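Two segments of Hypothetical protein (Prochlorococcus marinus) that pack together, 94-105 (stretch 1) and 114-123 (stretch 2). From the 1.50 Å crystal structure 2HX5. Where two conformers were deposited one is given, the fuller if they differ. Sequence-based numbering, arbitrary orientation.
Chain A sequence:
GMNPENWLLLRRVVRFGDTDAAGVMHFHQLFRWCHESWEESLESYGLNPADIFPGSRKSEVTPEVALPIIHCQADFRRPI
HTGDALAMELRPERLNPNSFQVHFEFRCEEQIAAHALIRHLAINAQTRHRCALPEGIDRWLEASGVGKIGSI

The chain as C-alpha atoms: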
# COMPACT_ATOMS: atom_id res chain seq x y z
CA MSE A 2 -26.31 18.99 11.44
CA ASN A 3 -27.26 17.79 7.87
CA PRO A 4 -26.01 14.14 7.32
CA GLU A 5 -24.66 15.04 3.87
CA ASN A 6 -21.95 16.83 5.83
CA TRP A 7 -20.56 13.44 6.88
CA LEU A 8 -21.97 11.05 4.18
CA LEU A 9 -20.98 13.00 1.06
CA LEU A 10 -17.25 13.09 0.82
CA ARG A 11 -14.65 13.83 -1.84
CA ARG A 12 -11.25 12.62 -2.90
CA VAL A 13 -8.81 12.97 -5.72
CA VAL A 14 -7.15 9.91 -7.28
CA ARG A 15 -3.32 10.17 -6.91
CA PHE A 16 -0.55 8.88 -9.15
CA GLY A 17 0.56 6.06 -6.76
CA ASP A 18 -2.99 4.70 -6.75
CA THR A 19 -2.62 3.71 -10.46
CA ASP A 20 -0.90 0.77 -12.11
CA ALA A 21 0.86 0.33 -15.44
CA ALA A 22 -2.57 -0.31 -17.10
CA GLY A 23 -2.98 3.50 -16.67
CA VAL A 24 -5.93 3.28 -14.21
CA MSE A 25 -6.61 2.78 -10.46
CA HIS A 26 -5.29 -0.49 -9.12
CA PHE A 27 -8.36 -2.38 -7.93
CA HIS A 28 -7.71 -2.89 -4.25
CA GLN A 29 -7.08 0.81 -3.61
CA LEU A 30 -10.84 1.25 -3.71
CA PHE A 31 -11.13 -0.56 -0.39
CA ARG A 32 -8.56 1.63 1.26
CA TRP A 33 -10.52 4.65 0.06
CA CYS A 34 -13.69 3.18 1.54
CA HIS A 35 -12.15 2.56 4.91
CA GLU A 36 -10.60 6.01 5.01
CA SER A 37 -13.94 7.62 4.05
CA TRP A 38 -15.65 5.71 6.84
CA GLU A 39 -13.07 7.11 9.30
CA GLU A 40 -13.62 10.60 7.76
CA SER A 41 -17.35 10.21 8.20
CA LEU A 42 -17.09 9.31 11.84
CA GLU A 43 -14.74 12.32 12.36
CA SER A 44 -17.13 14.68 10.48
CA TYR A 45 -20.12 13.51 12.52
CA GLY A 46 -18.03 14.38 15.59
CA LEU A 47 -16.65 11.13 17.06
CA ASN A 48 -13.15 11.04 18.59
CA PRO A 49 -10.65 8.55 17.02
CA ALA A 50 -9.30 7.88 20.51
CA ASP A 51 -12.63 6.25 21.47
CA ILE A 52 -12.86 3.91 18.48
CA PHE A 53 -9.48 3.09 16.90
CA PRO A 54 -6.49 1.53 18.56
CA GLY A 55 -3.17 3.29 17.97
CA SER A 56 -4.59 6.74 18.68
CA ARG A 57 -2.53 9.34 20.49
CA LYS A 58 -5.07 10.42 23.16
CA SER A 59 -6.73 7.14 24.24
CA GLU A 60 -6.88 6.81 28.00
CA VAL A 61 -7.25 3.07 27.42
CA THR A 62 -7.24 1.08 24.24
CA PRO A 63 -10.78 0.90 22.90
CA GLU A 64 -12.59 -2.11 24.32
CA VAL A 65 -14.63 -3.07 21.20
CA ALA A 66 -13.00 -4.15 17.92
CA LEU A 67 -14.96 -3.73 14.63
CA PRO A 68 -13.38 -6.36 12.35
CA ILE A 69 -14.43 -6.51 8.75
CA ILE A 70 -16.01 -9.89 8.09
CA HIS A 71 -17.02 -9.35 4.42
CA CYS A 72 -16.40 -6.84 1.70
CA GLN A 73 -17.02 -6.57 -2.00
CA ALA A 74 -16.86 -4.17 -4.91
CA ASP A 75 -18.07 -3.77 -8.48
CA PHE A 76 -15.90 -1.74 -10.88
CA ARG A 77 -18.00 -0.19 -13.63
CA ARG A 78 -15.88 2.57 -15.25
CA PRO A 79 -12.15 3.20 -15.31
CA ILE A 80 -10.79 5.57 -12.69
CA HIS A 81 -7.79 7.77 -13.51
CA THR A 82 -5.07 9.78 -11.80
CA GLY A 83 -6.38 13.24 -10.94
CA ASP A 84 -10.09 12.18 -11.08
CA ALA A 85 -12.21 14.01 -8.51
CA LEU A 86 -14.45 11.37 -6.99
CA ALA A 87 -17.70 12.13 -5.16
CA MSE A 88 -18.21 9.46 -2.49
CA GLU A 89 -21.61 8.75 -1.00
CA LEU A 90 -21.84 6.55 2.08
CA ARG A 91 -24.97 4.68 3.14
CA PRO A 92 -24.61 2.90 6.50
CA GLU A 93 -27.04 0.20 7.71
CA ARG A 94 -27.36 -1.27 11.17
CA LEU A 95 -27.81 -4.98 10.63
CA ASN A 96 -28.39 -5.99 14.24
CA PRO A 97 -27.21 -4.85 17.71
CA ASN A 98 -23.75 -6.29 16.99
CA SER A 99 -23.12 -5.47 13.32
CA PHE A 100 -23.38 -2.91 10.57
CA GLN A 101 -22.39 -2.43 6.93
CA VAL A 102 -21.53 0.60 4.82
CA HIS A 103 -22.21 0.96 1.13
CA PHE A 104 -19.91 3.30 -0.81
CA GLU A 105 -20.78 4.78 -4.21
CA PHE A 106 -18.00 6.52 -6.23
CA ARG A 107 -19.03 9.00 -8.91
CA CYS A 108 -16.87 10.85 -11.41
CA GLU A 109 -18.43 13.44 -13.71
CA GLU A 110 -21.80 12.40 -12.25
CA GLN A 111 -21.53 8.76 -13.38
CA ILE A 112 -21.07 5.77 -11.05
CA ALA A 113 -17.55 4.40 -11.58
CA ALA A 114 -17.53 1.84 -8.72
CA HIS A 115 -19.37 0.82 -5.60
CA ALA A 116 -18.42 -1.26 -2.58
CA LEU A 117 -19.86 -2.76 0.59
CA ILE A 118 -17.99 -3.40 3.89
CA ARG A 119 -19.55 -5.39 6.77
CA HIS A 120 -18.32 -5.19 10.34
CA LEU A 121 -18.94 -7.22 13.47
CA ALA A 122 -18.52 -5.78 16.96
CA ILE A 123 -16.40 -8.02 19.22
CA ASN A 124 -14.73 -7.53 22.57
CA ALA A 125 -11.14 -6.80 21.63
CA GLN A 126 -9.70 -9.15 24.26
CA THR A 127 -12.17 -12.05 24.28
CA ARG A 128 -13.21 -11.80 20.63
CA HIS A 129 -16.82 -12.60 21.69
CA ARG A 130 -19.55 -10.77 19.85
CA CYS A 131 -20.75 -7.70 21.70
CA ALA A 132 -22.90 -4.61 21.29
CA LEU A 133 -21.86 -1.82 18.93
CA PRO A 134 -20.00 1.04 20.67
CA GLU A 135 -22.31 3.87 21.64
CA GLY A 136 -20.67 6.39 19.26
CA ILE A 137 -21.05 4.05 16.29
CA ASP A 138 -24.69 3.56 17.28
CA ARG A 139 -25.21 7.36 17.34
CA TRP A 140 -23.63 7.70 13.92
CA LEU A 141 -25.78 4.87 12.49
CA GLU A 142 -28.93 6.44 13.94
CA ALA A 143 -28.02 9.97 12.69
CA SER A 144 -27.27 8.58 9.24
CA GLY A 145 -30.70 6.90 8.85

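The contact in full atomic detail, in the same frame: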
# COMPACT_ATOMS: atom_id res chain seq x y z
N ARG A 94 -27.43 -0.37 10.02
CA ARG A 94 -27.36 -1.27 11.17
C ARG A 94 -27.98 -2.57 10.70
O ARG A 94 -29.04 -2.57 10.07
CB ARG A 94 -28.12 -0.71 12.36
CG ARG A 94 -27.94 -1.47 13.64
CD ARG A 94 -28.87 -0.92 14.75
NE ARG A 94 -28.38 0.32 15.37
CZ ARG A 94 -28.86 1.55 15.16
NH1 ARG A 94 -29.87 1.76 14.32
NH2 ARG A 94 -28.33 2.60 15.81
N LEU A 95 -27.31 -3.67 10.98
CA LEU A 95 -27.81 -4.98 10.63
C LEU A 95 -28.47 -5.65 11.83
O LEU A 95 -29.52 -6.24 11.71
CB LEU A 95 -26.71 -5.88 10.07
CG LEU A 95 -26.07 -5.44 8.74
CD1 LEU A 95 -24.88 -6.32 8.40
CD2 LEU A 95 -27.14 -5.53 7.59
N ASN A 96 -27.86 -5.48 12.98
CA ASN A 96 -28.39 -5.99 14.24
C ASN A 96 -27.64 -5.25 15.36
O ASN A 96 -26.85 -4.34 15.09
CB ASN A 96 -28.23 -7.51 14.26
CG ASN A 96 -26.79 -7.98 14.18
OD1 ASN A 96 -25.92 -7.53 14.93
ND2 ASN A 96 -26.53 -8.92 13.29
N PRO A 97 -27.92 -5.57 16.64
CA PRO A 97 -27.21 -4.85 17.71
C PRO A 97 -25.69 -4.99 17.74
O PRO A 97 -25.01 -4.23 18.45
CB PRO A 97 -27.85 -5.45 18.99
CG PRO A 97 -29.22 -5.81 18.53
CD PRO A 97 -28.97 -6.45 17.22
N ASN A 98 -25.18 -5.97 17.00
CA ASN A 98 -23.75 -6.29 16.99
C ASN A 98 -23.04 -6.07 15.66
O ASN A 98 -21.87 -6.42 15.52
CB ASN A 98 -23.56 -7.77 17.29
CG ASN A 98 -24.20 -8.19 18.62
OD1 ASN A 98 -24.48 -7.38 19.51
ND2 ASN A 98 -24.42 -9.49 18.74
N SER A 99 -23.70 -5.50 14.66
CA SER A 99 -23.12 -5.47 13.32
C SER A 99 -23.73 -4.37 12.48
O SER A 99 -24.92 -4.02 12.61
CB SER A 99 -23.38 -6.83 12.67
OG SER A 99 -22.93 -6.94 11.34
N PHE A 100 -22.94 -3.90 11.52
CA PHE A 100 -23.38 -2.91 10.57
C PHE A 100 -22.61 -3.09 9.25
O PHE A 100 -21.54 -3.74 9.21
CB PHE A 100 -23.25 -1.47 11.11
CG PHE A 100 -21.84 -0.97 11.22
CD1 PHE A 100 -21.06 -1.29 12.32
CD2 PHE A 100 -21.29 -0.19 10.22
CE1 PHE A 100 -19.76 -0.87 12.44
CE2 PHE A 100 -19.97 0.25 10.32
CZ PHE A 100 -19.22 -0.10 11.45
N GLN A 101 -23.15 -2.53 8.19
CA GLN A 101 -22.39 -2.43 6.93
C GLN A 101 -22.52 -1.01 6.39
O GLN A 101 -23.37 -0.24 6.83
CB GLN A 101 -22.83 -3.51 5.97
CG GLN A 101 -24.22 -3.46 5.55
CD GLN A 101 -24.64 -4.70 4.76
OE1 GLN A 101 -24.03 -5.81 4.82
NE2 GLN A 101 -25.65 -4.51 3.98
N VAL A 102 -21.57 -0.66 5.52
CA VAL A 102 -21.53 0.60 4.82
C VAL A 102 -21.40 0.32 3.35
O VAL A 102 -20.52 -0.42 2.96
CB VAL A 102 -20.38 1.52 5.31
CG1 VAL A 102 -20.52 2.86 4.67
CG2 VAL A 102 -20.35 1.59 6.87
N HIS A 103 -22.26 0.97 2.58
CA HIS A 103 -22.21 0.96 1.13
C HIS A 103 -21.55 2.27 0.68
O HIS A 103 -21.85 3.36 1.22
CB HIS A 103 -23.62 0.82 0.53
CG HIS A 103 -23.65 0.73 -0.95
ND1 HIS A 103 -23.79 1.86 -1.72
CD2 HIS A 103 -23.66 -0.33 -1.81
CE1 HIS A 103 -23.88 1.51 -2.99
NE2 HIS A 103 -23.79 0.18 -3.07
N PHE A 104 -20.66 2.19 -0.32
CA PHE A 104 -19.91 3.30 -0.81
C PHE A 104 -20.16 3.40 -2.29
O PHE A 104 -19.92 2.43 -3.03
CB PHE A 104 -18.42 3.04 -0.59
CG PHE A 104 -18.03 2.79 0.85
CD1 PHE A 104 -18.11 1.54 1.43
CD2 PHE A 104 -17.57 3.85 1.64
CE1 PHE A 104 -17.74 1.31 2.74
CE2 PHE A 104 -17.20 3.61 2.93
CZ PHE A 104 -17.28 2.34 3.48
N GLU A 105 -20.60 4.56 -2.77
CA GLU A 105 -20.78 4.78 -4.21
C GLU A 105 -19.78 5.86 -4.67
O GLU A 105 -19.72 6.93 -4.04
CB GLU A 105 -22.21 5.24 -4.45
CG GLU A 105 -22.54 5.53 -5.81
CD GLU A 105 -23.98 6.07 -5.93
OE1 GLU A 105 -24.90 5.42 -5.43
OE2 GLU A 105 -24.15 7.17 -6.47
N ALA A 114 -17.74 3.01 -9.57
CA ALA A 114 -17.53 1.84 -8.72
C ALA A 114 -18.45 1.94 -7.51
O ALA A 114 -18.89 3.05 -7.10
CB ALA A 114 -16.06 1.75 -8.28
N HIS A 115 -18.72 0.80 -6.88
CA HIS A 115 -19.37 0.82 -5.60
C HIS A 115 -18.87 -0.36 -4.78
O HIS A 115 -18.34 -1.32 -5.35
CB HIS A 115 -20.89 0.82 -5.71
CG HIS A 115 -21.45 -0.32 -6.49
ND1 HIS A 115 -21.65 -1.57 -5.94
CD2 HIS A 115 -21.90 -0.39 -7.76
CE1 HIS A 115 -22.22 -2.35 -6.85
NE2 HIS A 115 -22.36 -1.66 -7.97
N ALA A 116 -18.98 -0.27 -3.46
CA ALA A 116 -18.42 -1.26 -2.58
C ALA A 116 -19.29 -1.39 -1.35
O ALA A 116 -20.08 -0.51 -1.01
CB ALA A 116 -17.02 -0.89 -2.15
N LEU A 117 -19.10 -2.48 -0.62
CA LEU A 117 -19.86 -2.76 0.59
C LEU A 117 -18.88 -3.37 1.58
O LEU A 117 -18.12 -4.28 1.21
CB LEU A 117 -20.99 -3.76 0.28
CG LEU A 117 -21.87 -4.12 1.44
CD1 LEU A 117 -22.89 -2.99 1.73
CD2 LEU A 117 -22.73 -5.40 1.13
N ILE A 118 -18.86 -2.91 2.83
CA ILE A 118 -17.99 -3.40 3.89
C ILE A 118 -18.87 -3.72 5.07
O ILE A 118 -19.64 -2.86 5.51
CB ILE A 118 -16.92 -2.38 4.28
CG1 ILE A 118 -15.99 -2.08 3.12
CG2 ILE A 118 -16.07 -2.94 5.46
CD1 ILE A 118 -14.83 -1.11 3.44
N ARG A 119 -18.80 -4.95 5.59
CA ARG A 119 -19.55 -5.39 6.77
C ARG A 119 -18.66 -5.66 7.94
O ARG A 119 -17.67 -6.36 7.82
CB ARG A 119 -20.33 -6.66 6.40
CG ARG A 119 -21.29 -7.14 7.46
CD ARG A 119 -22.05 -8.43 7.02
NE ARG A 119 -22.70 -8.22 5.74
CZ ARG A 119 -22.65 -9.06 4.68
NH1 ARG A 119 -22.08 -10.28 4.73
NH2 ARG A 119 -23.18 -8.69 3.53
N HIS A 120 -19.05 -5.10 9.10
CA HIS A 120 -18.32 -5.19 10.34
C HIS A 120 -19.09 -5.93 11.41
O HIS A 120 -20.32 -5.81 11.47
CB HIS A 120 -18.09 -3.78 10.91
CG HIS A 120 -17.28 -2.85 10.04
ND1 HIS A 120 -15.96 -2.51 10.32
CD2 HIS A 120 -17.64 -2.13 8.94
CE1 HIS A 120 -15.55 -1.66 9.37
NE2 HIS A 120 -16.56 -1.39 8.56
N LEU A 121 -18.36 -6.61 12.29
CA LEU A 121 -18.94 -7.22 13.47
C LEU A 121 -18.28 -6.55 14.67
O LEU A 121 -17.04 -6.37 14.68
CB LEU A 121 -18.60 -8.72 13.45
CG LEU A 121 -19.16 -9.73 14.41
CD1 LEU A 121 -20.69 -9.63 14.50
CD2 LEU A 121 -18.73 -11.12 13.89
N ALA A 122 -19.08 -6.26 15.69
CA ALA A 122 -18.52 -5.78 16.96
C ALA A 122 -18.13 -6.98 17.84
O ALA A 122 -18.98 -7.84 18.09
CB ALA A 122 -19.49 -4.84 17.71
N ILE A 123 -16.87 -7.02 18.27
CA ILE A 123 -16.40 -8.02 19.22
C ILE A 123 -15.63 -7.35 20.33
O ILE A 123 -15.04 -6.28 20.17
CB ILE A 123 -15.53 -9.11 18.56
CG1 ILE A 123 -14.22 -8.52 18.03
CG2 ILE A 123 -16.35 -9.81 17.47
CD1 ILE A 123 -13.29 -9.55 17.34

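How are the two backbones joined? Strands 99-105 and 114-121 run antiparallel, their directions 170° apart. Phe100 with His120, Val102 with Ile118 and Phe104 with Ala116 are the hydrogen-bonded pairs, each bonded in both directions; Val102 N gives to Ile118 O at 2.9 Å and Ile118 N to Val102 O at 3.0 Å. The ladder runs past the strand ends, where Ala122 N donates to Asn98 O at 2.8 Å, nearly straight. Asn98 lies within a type I turn from Asn96 to Ser99. Asn96 adopts chi1 p, which places its OD1 2.7 Å from Asn98 N, a hydrogen bond inside the turn.

Why does Gln101 sit opposite Arg119? They form a non-hydrogen-bonded pair, with CA atoms only 4.1 Å apart, so their side chains leave the same face close together. Gln101 takes chi1 p and then extends (chi2 t), while Arg119 is t at chi1 and chi2 and bends at chi3 (m). These conformations bring the guanidinium edge to the amide oxygen: Arg119 NE donates to Gln101 OE1 at 2.9 Å, and Arg119 NH2 reaches the same Gln101 OE1 at 3.3 Å with a more bent angle. The aliphatic part of the arginine is used too, its Arg119 CD lying 3.8 Å from Leu95 CD1.

What do the aromatic rings do on the face shared by Phe100, Val102 and Phe104? Phe100 has chi1 p, which brings the end of its side chain nearer the other strand, and His120 has chi1 m. The two planes lie within 8° of parallel but are slid apart, so the rings barely overlap. The offset leaves His120 CB over the phenyl face, 4.1 Å from the centroid of the Phe100 ring, a CH-pi contact. Phe104, with chi1 m, reaches diagonally along the strand instead of straight across: Phe104 CE1 comes 3.8 Å from Ile118 CG1, an apolar contact. The small side chain directly across from it, Ala116, has its CB 4.5 Å from Phe104 CB.

How do the other side chains on the Gln101 face meet their neighbours? Ser99, chi1 t, turns its hydroxyl to the partner strand's backbone, and Ser99 OG donates to His120 O at 2.8 Å. His120 O also accepts from Phe100 N at 3.2 Å. Farther along, Leu117 (chi1 t, chi2 p) brings its end nearer the partner strand, with Leu117 CD1 4.1 Å from His103 CB and near the plane of the imidazole at its edge.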